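Long-range contacts in putative oxidoreductase (Gluconobacter oxydans, PDB 3WJ7), which is a putative NAD(P)-dependent oxidoreductase of the short-chain dehydrogenase/reductase family, probably acting as a reductase on carbonyl compounds: residues A[25-36]-A[220-229]; A[202-213]-A[260-271]. All coordinates share one frame; numbering follows the deposited sequence.

Contact 1: residues A[25-36]-A[220-229]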
loop_
_atom_site.group_PDB
_atom_site.type_symbol
_atom_site.label_atom_id
_atom_site.label_comp_id
_atom_site.label_asym_id
_atom_site.label_seq_id
_atom_site.Cartn_x
_atom_site.Cartn_y
_atom_site.Cartn_z
ATOM N N VAL A 25 -19.140 12.408 -14.236
ATOM C CA VAL A 25 -19.065 12.173 -15.683
ATOM C C VAL A 25 -20.061 11.128 -16.225
ATOM O O VAL A 25 -20.704 11.357 -17.259
ATOM C CB VAL A 25 -17.652 11.763 -16.120
ATOM C CG1 VAL A 25 -17.672 11.412 -17.601
ATOM C CG2 VAL A 25 -16.685 12.878 -15.792
ATOM N N GLY A 26 -20.165 10.005 -15.527
ATOM C CA GLY A 26 -21.077 8.945 -15.889
ATOM C C GLY A 26 -22.495 9.463 -16.076
ATOM O O GLY A 26 -23.190 9.149 -17.084
ATOM N N SER A 27 -22.955 10.284 -15.141
ATOM C CA SER A 27 -24.338 10.711 -15.333
ATOM C C SER A 27 -24.474 11.749 -16.420
ATOM O O SER A 27 -25.498 11.810 -17.106
ATOM C CB SER A 27 -25.029 11.132 -14.043
ATOM O OG SER A 27 -24.596 12.383 -13.643
ATOM N N ALA A 28 -23.450 12.558 -16.619
ATOM C CA ALA A 28 -23.611 13.525 -17.670
ATOM C C ALA A 28 -23.554 12.817 -19.037
ATOM O O ALA A 28 -24.280 13.192 -19.956
ATOM C CB ALA A 28 -22.595 14.627 -17.557
ATOM N N VAL A 29 -22.733 11.767 -19.133
ATOM C CA VAL A 29 -22.655 10.950 -20.318
ATOM C C VAL A 29 -24.035 10.315 -20.554
ATOM O O VAL A 29 -24.558 10.324 -21.674
ATOM C CB VAL A 29 -21.521 9.902 -20.200
ATOM C CG1 VAL A 29 -21.718 8.740 -21.185
ATOM C CG2 VAL A 29 -20.200 10.561 -20.508
ATOM N N ALA A 30 -24.640 9.802 -19.489
ATOM C CA ALA A 30 -25.934 9.153 -19.602
ATOM C C ALA A 30 -26.986 10.097 -20.192
ATOM O O ALA A 30 -27.692 9.703 -21.119
ATOM C CB ALA A 30 -26.395 8.628 -18.259
ATOM N N ARG A 31 -27.073 11.324 -19.668
ATOM C CA ARG A 31 -28.067 12.307 -20.126
ATOM C C ARG A 31 -27.923 12.531 -21.630
ATOM O O ARG A 31 -28.914 12.520 -22.351
ATOM C CB ARG A 31 -27.967 13.655 -19.371
ATOM C CG ARG A 31 -28.500 13.625 -17.939
ATOM C CD ARG A 31 -28.152 14.885 -17.137
ATOM N NE ARG A 31 -27.824 14.506 -15.753
ATOM C CZ ARG A 31 -26.637 14.662 -15.140
ATOM N NH1 ARG A 31 -25.608 15.266 -15.725
ATOM N NH2 ARG A 31 -26.489 14.232 -13.894
ATOM N N VAL A 32 -26.685 12.697 -22.094
ATOM C CA VAL A 32 -26.424 12.953 -23.514
ATOM C C VAL A 32 -26.955 11.803 -24.396
ATOM O O VAL A 32 -27.662 12.033 -25.368
ATOM C CB VAL A 32 -24.922 13.275 -23.753
ATOM C CG1 VAL A 32 -24.514 13.140 -25.216
ATOM C CG2 VAL A 32 -24.590 14.668 -23.237
ATOM N N LEU A 33 -26.605 10.580 -24.037
ATOM C CA LEU A 33 -27.081 9.385 -24.705
ATOM C C LEU A 33 -28.601 9.314 -24.739
ATOM O O LEU A 33 -29.195 8.918 -25.759
ATOM C CB LEU A 33 -26.535 8.130 -23.996
ATOM C CG LEU A 33 -25.028 8.030 -24.085
ATOM C CD1 LEU A 33 -24.548 6.791 -23.359
ATOM C CD2 LEU A 33 -24.550 8.061 -25.532
ATOM N N GLU A 34 -29.220 9.663 -23.616
ATOM C CA GLU A 34 -30.670 9.694 -23.531
ATOM C C GLU A 34 -31.290 10.696 -24.532
ATOM O O GLU A 34 -32.254 10.350 -25.207
ATOM C CB GLU A 34 -31.115 10.015 -22.115
ATOM C CG GLU A 34 -32.617 9.895 -21.901
ATOM C CD GLU A 34 -33.044 8.484 -21.543
ATOM O OE1 GLU A 34 -32.299 7.812 -20.773
ATOM O OE2 GLU A 34 -34.125 8.054 -22.022
ATOM N N GLU A 35 -30.731 11.910 -24.628
ATOM C CA GLU A 35 -31.259 12.960 -25.517
ATOM C C GLU A 35 -31.002 12.608 -26.975
ATOM O O GLU A 35 -31.728 13.055 -27.866
ATOM C CB GLU A 35 -30.691 14.355 -25.170
ATOM C CG GLU A 35 -30.895 14.756 -23.699
ATOM C CD GLU A 35 -30.332 16.136 -23.337
ATOM O OE1 GLU A 35 -30.733 17.140 -23.973
ATOM O OE2 GLU A 35 -29.501 16.228 -22.398
ATOM N N ARG A 36 -29.967 11.807 -27.208
ATOM C CA ARG A 36 -29.760 11.165 -28.497
ATOM C C ARG A 36 -30.646 9.896 -28.747
ATOM O O ARG A 36 -30.518 9.251 -29.785
ATOM C CB ARG A 36 -28.269 10.843 -28.676
ATOM C CG ARG A 36 -27.502 11.803 -29.593
ATOM C CD ARG A 36 -26.050 11.461 -29.458
ATOM N NE ARG A 36 -25.054 12.338 -30.074
ATOM C CZ ARG A 36 -24.695 13.558 -29.658
ATOM N NH1 ARG A 36 -25.305 14.196 -28.653
ATOM N NH2 ARG A 36 -23.705 14.167 -30.286
ATOM N N VAL A 220 -17.842 19.523 -18.109
ATOM C CA VAL A 220 -18.338 18.166 -17.927
ATOM C C VAL A 220 -19.287 17.760 -19.049
ATOM O O VAL A 220 -19.272 16.607 -19.505
ATOM C CB VAL A 220 -19.005 17.981 -16.536
ATOM C CG1 VAL A 220 -20.376 18.629 -16.490
ATOM C CG2 VAL A 220 -19.160 16.514 -16.187
ATOM N N ASP A 221 -20.098 18.707 -19.513
ATOM C CA ASP A 221 -21.056 18.434 -20.622
ATOM C C ASP A 221 -20.344 18.269 -21.957
ATOM O O ASP A 221 -20.845 17.640 -22.868
ATOM C CB ASP A 221 -22.144 19.504 -20.679
ATOM C CG ASP A 221 -23.131 19.393 -19.495
ATOM O OD1 ASP A 221 -23.391 18.257 -19.075
ATOM O OD2 ASP A 221 -23.649 20.419 -18.981
ATOM N N ASP A 222 -19.144 18.811 -22.047
ATOM C CA ASP A 222 -18.363 18.660 -23.241
ATOM C C ASP A 222 -17.678 17.336 -23.252
ATOM O O ASP A 222 -17.574 16.747 -24.316
ATOM C CB ASP A 222 -17.364 19.791 -23.395
ATOM C CG ASP A 222 -18.030 21.061 -23.800
ATOM O OD1 ASP A 222 -19.106 20.979 -24.426
ATOM O OD2 ASP A 222 -17.529 22.142 -23.458
ATOM N N VAL A 223 -17.220 16.870 -22.083
ATOM C CA VAL A 223 -16.740 15.509 -21.951
ATOM C C VAL A 223 -17.824 14.546 -22.411
ATOM O O VAL A 223 -17.565 13.613 -23.196
ATOM C CB VAL A 223 -16.425 15.190 -20.481
ATOM C CG1 VAL A 223 -16.162 13.698 -20.269
ATOM C CG2 VAL A 223 -15.247 16.020 -20.025
ATOM N N ALA A 224 -19.030 14.777 -21.885
ATOM C CA ALA A 224 -20.169 13.923 -22.155
ATOM C C ALA A 224 -20.449 13.842 -23.648
ATOM O O ALA A 224 -20.584 12.750 -24.225
ATOM C CB ALA A 224 -21.404 14.397 -21.380
ATOM N N GLU A 225 -20.514 15.000 -24.281
ATOM C CA GLU A 225 -20.860 15.074 -25.678
ATOM C C GLU A 225 -19.761 14.336 -26.442
ATOM O O GLU A 225 -20.041 13.519 -27.347
ATOM C CB GLU A 225 -20.990 16.557 -26.093
ATOM C CG GLU A 225 -20.979 16.854 -27.600
ATOM C CD GLU A 225 -22.185 16.335 -28.417
ATOM O OE1 GLU A 225 -23.235 15.909 -27.847
ATOM O OE2 GLU A 225 -22.068 16.376 -29.669
ATOM N N GLY A 226 -18.515 14.606 -26.066
ATOM C CA GLY A 226 -17.378 13.972 -26.728
ATOM C C GLY A 226 -17.433 12.447 -26.697
ATOM O O GLY A 226 -16.959 11.797 -27.626
ATOM N N HIS A 227 -18.018 11.860 -25.647
ATOM C CA HIS A 227 -18.223 10.417 -25.636
ATOM C C HIS A 227 -19.183 10.014 -26.758
ATOM O O HIS A 227 -18.990 8.991 -27.411
ATOM C CB HIS A 227 -18.816 9.939 -24.310
ATOM C CG HIS A 227 -17.854 9.912 -23.168
ATOM N ND1 HIS A 227 -17.469 8.739 -22.551
ATOM C CD2 HIS A 227 -17.253 10.910 -22.484
ATOM C CE1 HIS A 227 -16.637 9.016 -21.562
ATOM N NE2 HIS A 227 -16.488 10.325 -21.503
ATOM N N ALA A 228 -20.233 10.807 -26.977
ATOM C CA ALA A 228 -21.220 10.436 -27.984
ATOM C C ALA A 228 -20.578 10.480 -29.359
ATOM O O ALA A 228 -20.771 9.574 -30.189
ATOM C CB ALA A 228 -22.456 11.325 -27.901
ATOM N N LEU A 229 -19.772 11.526 -29.569
ATOM C CA LEU A 229 -19.022 11.723 -30.833
ATOM C C LEU A 229 -18.041 10.621 -31.090
ATOM O O LEU A 229 -17.781 10.308 -32.241
ATOM C CB LEU A 229 -18.260 13.056 -30.810
ATOM C CG LEU A 229 -19.199 14.256 -30.659
ATOM C CD1 LEU A 229 -18.444 15.566 -30.420
ATOM C CD2 LEU A 229 -20.121 14.289 -31.874
#

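Contact 2: residues A[202-213]-A[260-271]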
loop_
_atom_site.group_PDB
_atom_site.type_symbol
_atom_site.label_atom_id
_atom_site.label_comp_id
_atom_site.label_asym_id
_atom_site.label_seq_id
_atom_site.Cartn_x
_atom_site.Cartn_y
_atom_site.Cartn_z
ATOM N N CYS A 202 -12.472 28.351 -2.630
ATOM C CA CYS A 202 -12.090 29.625 -3.183
ATOM C C CYS A 202 -13.262 30.629 -3.276
ATOM O O CYS A 202 -13.167 31.751 -2.770
ATOM C CB CYS A 202 -11.453 29.418 -4.551
ATOM S SG CYS A 202 -10.948 30.936 -5.386
ATOM N N ALA A 203 -14.357 30.239 -3.910
ATOM C CA ALA A 203 -15.531 31.102 -4.026
ATOM C C ALA A 203 -16.048 31.582 -2.663
ATOM O O ALA A 203 -16.766 32.583 -2.566
ATOM C CB ALA A 203 -16.617 30.365 -4.770
ATOM N N SER A 204 -15.638 30.874 -1.614
ATOM C CA SER A 204 -16.175 31.040 -0.263
ATOM C C SER A 204 -15.258 31.889 0.543
ATOM O O SER A 204 -15.616 32.293 1.620
ATOM C CB SER A 204 -16.316 29.676 0.462
ATOM O OG SER A 204 -17.395 28.883 -0.045
ATOM N N GLY A 205 -14.058 32.129 0.033
ATOM C CA GLY A 205 -13.075 32.925 0.741
ATOM C C GLY A 205 -12.119 32.148 1.636
ATOM O O GLY A 205 -11.159 32.735 2.150
ATOM N N ASN A 206 -12.350 30.846 1.824
ATOM C CA ASN A 206 -11.541 30.045 2.773
ATOM C C ASN A 206 -10.346 29.319 2.187
ATOM O O ASN A 206 -9.936 28.301 2.752
ATOM C CB ASN A 206 -12.378 28.978 3.500
ATOM C CG ASN A 206 -13.625 29.538 4.146
ATOM O OD1 ASN A 206 -13.645 30.677 4.634
ATOM N ND2 ASN A 206 -14.684 28.734 4.151
ATOM N N MET A 207 -9.798 29.795 1.071
ATOM C CA MET A 207 -8.600 29.169 0.515
ATOM C C MET A 207 -7.429 30.138 0.489
ATOM O O MET A 207 -7.191 30.814 -0.513
ATOM C CB MET A 207 -8.869 28.581 -0.861
ATOM C CG MET A 207 -7.760 27.712 -1.438
ATOM S SD MET A 207 -8.264 27.404 -3.134
ATOM C CE MET A 207 -7.870 29.024 -3.790
ATOM N N PRO A 208 -6.672 30.187 1.592
ATOM C CA PRO A 208 -5.679 31.247 1.754
ATOM C C PRO A 208 -4.429 31.024 0.908
ATOM O O PRO A 208 -3.802 31.986 0.483
ATOM C CB PRO A 208 -5.340 31.193 3.258
ATOM C CG PRO A 208 -5.913 29.895 3.783
ATOM C CD PRO A 208 -6.562 29.155 2.644
ATOM N N ALA A 209 -4.092 29.757 0.672
ATOM C CA ALA A 209 -2.846 29.373 0.010
ATOM C C ALA A 209 -3.108 28.261 -0.976
ATOM O O ALA A 209 -4.174 27.610 -0.944
ATOM C CB ALA A 209 -1.793 28.935 1.023
ATOM N N TYR A 210 -2.136 28.071 -1.864
ATOM C CA TYR A 210 -2.201 27.059 -2.890
ATOM C C TYR A 210 -0.844 26.967 -3.539
ATOM O O TYR A 210 -0.062 27.911 -3.483
ATOM C CB TYR A 210 -3.277 27.385 -3.948
ATOM C CG TYR A 210 -2.965 28.513 -4.894
ATOM C CD1 TYR A 210 -2.410 28.265 -6.148
ATOM C CD2 TYR A 210 -3.247 29.823 -4.557
ATOM C CE1 TYR A 210 -2.101 29.308 -7.024
ATOM C CE2 TYR A 210 -2.964 30.877 -5.428
ATOM C CZ TYR A 210 -2.402 30.617 -6.657
ATOM O OH TYR A 210 -2.122 31.667 -7.512
ATOM N N VAL A 211 -0.597 25.832 -4.177
ATOM C CA VAL A 211 0.647 25.543 -4.872
ATOM C C VAL A 211 0.353 25.642 -6.351
ATOM O O VAL A 211 -0.595 25.016 -6.840
ATOM C CB VAL A 211 1.165 24.128 -4.514
ATOM C CG1 VAL A 211 2.459 23.838 -5.238
ATOM C CG2 VAL A 211 1.335 23.979 -2.997
ATOM N N GLU A 212 1.146 26.453 -7.045
ATOM C CA GLU A 212 0.949 26.759 -8.454
ATOM C C GLU A 212 1.123 25.480 -9.260
ATOM O O GLU A 212 1.942 24.616 -8.940
ATOM C CB GLU A 212 1.955 27.837 -8.918
ATOM C CG GLU A 212 1.829 28.367 -10.362
ATOM C CD GLU A 212 0.435 28.960 -10.730
ATOM O OE1 GLU A 212 -0.589 28.247 -10.678
ATOM O OE2 GLU A 212 0.343 30.142 -11.113
ATOM N N THR A 213 0.309 25.354 -10.292
ATOM C CA THR A 213 0.543 24.378 -11.344
ATOM C C THR A 213 -0.401 24.559 -12.528
ATOM O O THR A 213 -1.252 25.455 -12.518
ATOM C CB THR A 213 0.511 22.919 -10.849
ATOM O OG1 THR A 213 1.108 22.102 -11.870
ATOM C CG2 THR A 213 -0.901 22.439 -10.515
ATOM N N ALA A 260 -17.108 35.140 -8.457
ATOM C CA ALA A 260 -17.779 34.980 -7.175
ATOM C C ALA A 260 -17.790 36.279 -6.379
ATOM O O ALA A 260 -18.256 36.288 -5.237
ATOM C CB ALA A 260 -17.122 33.880 -6.368
ATOM N N GLY A 261 -17.272 37.364 -6.975
ATOM C CA GLY A 261 -17.107 38.663 -6.283
ATOM C C GLY A 261 -16.266 38.641 -4.996
ATOM O O GLY A 261 -16.603 39.322 -4.017
ATOM N N VAL A 262 -15.166 37.888 -4.978
ATOM C CA VAL A 262 -14.381 37.755 -3.745
ATOM C C VAL A 262 -12.883 38.065 -3.974
ATOM O O VAL A 262 -12.432 38.155 -5.122
ATOM C CB VAL A 262 -14.630 36.362 -3.087
ATOM C CG1 VAL A 262 -13.696 35.281 -3.641
ATOM C CG2 VAL A 262 -14.527 36.461 -1.574
ATOM N N LYS A 263 -12.113 38.240 -2.903
ATOM C CA LYS A 263 -10.671 38.473 -3.055
ATOM C C LYS A 263 -9.921 37.189 -3.464
ATOM O O LYS A 263 -10.161 36.140 -2.861
ATOM C CB LYS A 263 -10.077 39.054 -1.765
ATOM C CG LYS A 263 -10.591 40.460 -1.485
ATOM C CD LYS A 263 -9.483 41.407 -1.070
ATOM C CE LYS A 263 -9.942 42.847 -1.229
ATOM N NZ LYS A 263 -8.946 43.771 -0.616
ATOM N N PRO A 264 -9.022 37.262 -4.475
ATOM C CA PRO A 264 -8.264 36.062 -4.928
ATOM C C PRO A 264 -7.260 35.644 -3.855
ATOM O O PRO A 264 -6.964 36.451 -2.988
ATOM C CB PRO A 264 -7.546 36.551 -6.195
ATOM C CG PRO A 264 -7.455 38.043 -6.021
ATOM C CD PRO A 264 -8.704 38.449 -5.286
ATOM N N PRO A 265 -6.743 34.399 -3.899
ATOM C CA PRO A 265 -5.974 33.930 -2.712
ATOM C C PRO A 265 -4.671 34.706 -2.537
ATOM O O PRO A 265 -4.020 35.054 -3.526
ATOM C CB PRO A 265 -5.693 32.435 -3.006
ATOM C CG PRO A 265 -6.240 32.148 -4.386
ATOM C CD PRO A 265 -6.637 33.461 -5.035
ATOM N N ALA A 266 -4.318 34.994 -1.294
ATOM C CA ALA A 266 -3.199 35.886 -0.992
ATOM C C ALA A 266 -1.825 35.258 -1.281
ATOM O O ALA A 266 -0.875 35.957 -1.668
ATOM C CB ALA A 266 -3.289 36.327 0.467
ATOM N N VAL A 267 -1.760 33.934 -1.097
ATOM C CA VAL A 267 -0.517 33.183 -0.996
ATOM C C VAL A 267 -0.321 32.173 -2.128
ATOM O O VAL A 267 -1.048 31.182 -2.239
ATOM C CB VAL A 267 -0.501 32.431 0.344
ATOM C CG1 VAL A 267 0.898 31.927 0.689
ATOM C CG2 VAL A 267 -1.052 33.333 1.435
ATOM N N LYS A 268 0.669 32.417 -2.969
ATOM C CA LYS A 268 0.919 31.504 -4.056
ATOM C C LYS A 268 2.294 30.850 -3.903
ATOM O O LYS A 268 3.320 31.503 -4.048
ATOM C CB LYS A 268 0.785 32.203 -5.404
ATOM C CG LYS A 268 1.070 31.265 -6.573
ATOM C CD LYS A 268 2.085 31.825 -7.552
ATOM C CE LYS A 268 1.399 32.600 -8.664
ATOM N NZ LYS A 268 2.430 33.161 -9.572
ATOM N N LEU A 269 2.315 29.555 -3.639
ATOM C CA LEU A 269 3.572 28.845 -3.467
ATOM C C LEU A 269 4.139 28.282 -4.777
ATOM O O LEU A 269 3.504 27.430 -5.395
ATOM C CB LEU A 269 3.350 27.719 -2.460
ATOM C CG LEU A 269 2.653 28.154 -1.170
ATOM C CD1 LEU A 269 2.635 26.929 -0.271
ATOM C CD2 LEU A 269 3.366 29.330 -0.507
ATOM N N LYS A 270 5.323 28.731 -5.207
ATOM C CA LYS A 270 5.890 28.210 -6.456
ATOM C C LYS A 270 6.309 26.753 -6.206
ATOM O O LYS A 270 6.664 26.345 -5.081
ATOM C CB LYS A 270 7.089 29.011 -6.938
ATOM C CG LYS A 270 6.799 30.426 -7.383
ATOM C CD LYS A 270 8.080 31.165 -7.742
ATOM C CE LYS A 270 7.816 32.669 -7.732
ATOM N NZ LYS A 270 8.946 33.465 -7.149
ATOM N N GLN A 271 6.269 25.965 -7.264
ATOM C CA GLN A 271 6.460 24.544 -7.111
ATOM C C GLN A 271 7.919 24.281 -6.796
ATOM O O GLN A 271 8.249 23.326 -6.088
ATOM C CB GLN A 271 5.999 23.795 -8.366
ATOM C CG GLN A 271 5.411 22.421 -8.068
ATOM C CD GLN A 271 4.262 22.076 -8.977
ATOM O OE1 GLN A 271 4.189 22.557 -10.111
ATOM N NE2 GLN A 271 3.344 21.249 -8.486
#

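Contact 1: residues A[25-36]-A[220-229]
Arg36 NH1 reaches Glu225 OE1 at 2.8 Å, and Arg36 NH2 reaches Glu225 OE2 at 2.8 Å, a two-pronged salt bridge made end-on by the guanidinium. Both carboxylate oxygens are met on their syn sides, but the two planes are turned 51° apart, which leaves the grip twisted. The Glu225 chain bends at chi2 (67°) to bring its carboxylate round to the arginine. Ala228 CB lies over one guanidinium face, 3.5 Å from Arg36 NE, and NE gives the arginine a second carboxylate partner, Glu232. Further in, the contact turns apolar and small. Ala224 CB fits against the backbone of the facing helix, 3.4 Å from Ala28 O, and Val32 straddles the next turn, with CG2 on Ala224 and CG1 on Ala228. Val29 CG2 stands over the centre of the His227 ring, 3.6 Å from its centroid, in a CH-pi contact. At the far end Val25 CG1 meets Val223 CG1. Alanines at the crossing let the axes approach to 8.2 Å at -54°. Helices 24-35 and 220-233 thus pack together on the Rossmann-type sheet, Leu33 leaning on strand 39-44, Val25 and Val223 on strand 176-185, and His227 also on strand 120-124.

Contact 2: residues A[202-213]-A[260-271]
Lys268 crosses Tyr210 at a slant, its CA above one ring face toward the rim, on two short, weakly bonded parallel strands, 209-211 and 267-269. Lys268 CB lies 3.6 Å from Tyr210 OH, and CG comes closer still, 3.4 Å from the same oxygen and also against CZ. The chain then bends at chi2 and chi3, which carries CE past the hydroxyl to 3.6 Å from Glu212 OE2. NZ ends 4.0 Å from Glu212 OE2, a long ion pair; the other oxygen of that glutamate, OE1, accepts a hydrogen bond from the backbone N of Gly250.

Tyr210 also presses CE2 on Pro265 CG, and the same proline carbon takes Met207 CE at 3.6 Å, the two side chains lying alongside and pointing the same way. Ala209 CB touches Val267 CB, and Val211 pairs with Leu269, on the sheet face opposite Tyr210. Two nearly straight bonds carry the ladder: Leu269 N to Tyr210 O (2.9 Å, 172°) and Glu212 N to Leu269 O (3.0 Å, 169°). Earlier, Val267 N gives a more bent bond to Pro208 O, and the Tyr210 N to Val267 O bond is weak.

This small sheet stands apart from the Rossmann-type sheet, probably in the smaller, substrate-binding domain usual in extended SDR enzymes. Phe253 of helix 249-259 meets the Tyr210 ring edge-to-face. Trp283 of the second subunit packs on Met207 and Tyr210, while Gln271 NE2 donates to Gly287 O of that subunit. The chemistry implies that the two straight bonds at Leu269 fix the register there, that apolar contacts of Tyr210, Pro265 and Met207 probably supply much of the cohesion, and that the distant lysine-glutamate pair probably adds little.

Overall arrangement
Contact 1 is largely buried, about 14 Å from the centre of the chain to its own centre, whereas contact 2 is only partly buried and lies about 24 Å out. Their centres are 31 Å apart and their nearest atoms about 17 Å, so they do not touch. They hold different elements: contact 1 joins two helices against the large Rossmann-type sheet, contact 2 pairs two short strands in a separate small parallel sheet. In the first, small apolar side chains set the fit and a salt bridge closes one end. In the second, backbone hydrogen bonds lead, and the second subunit reaches contact 2 but not contact 1. In sequence their segments alternate, interleaving the two regions.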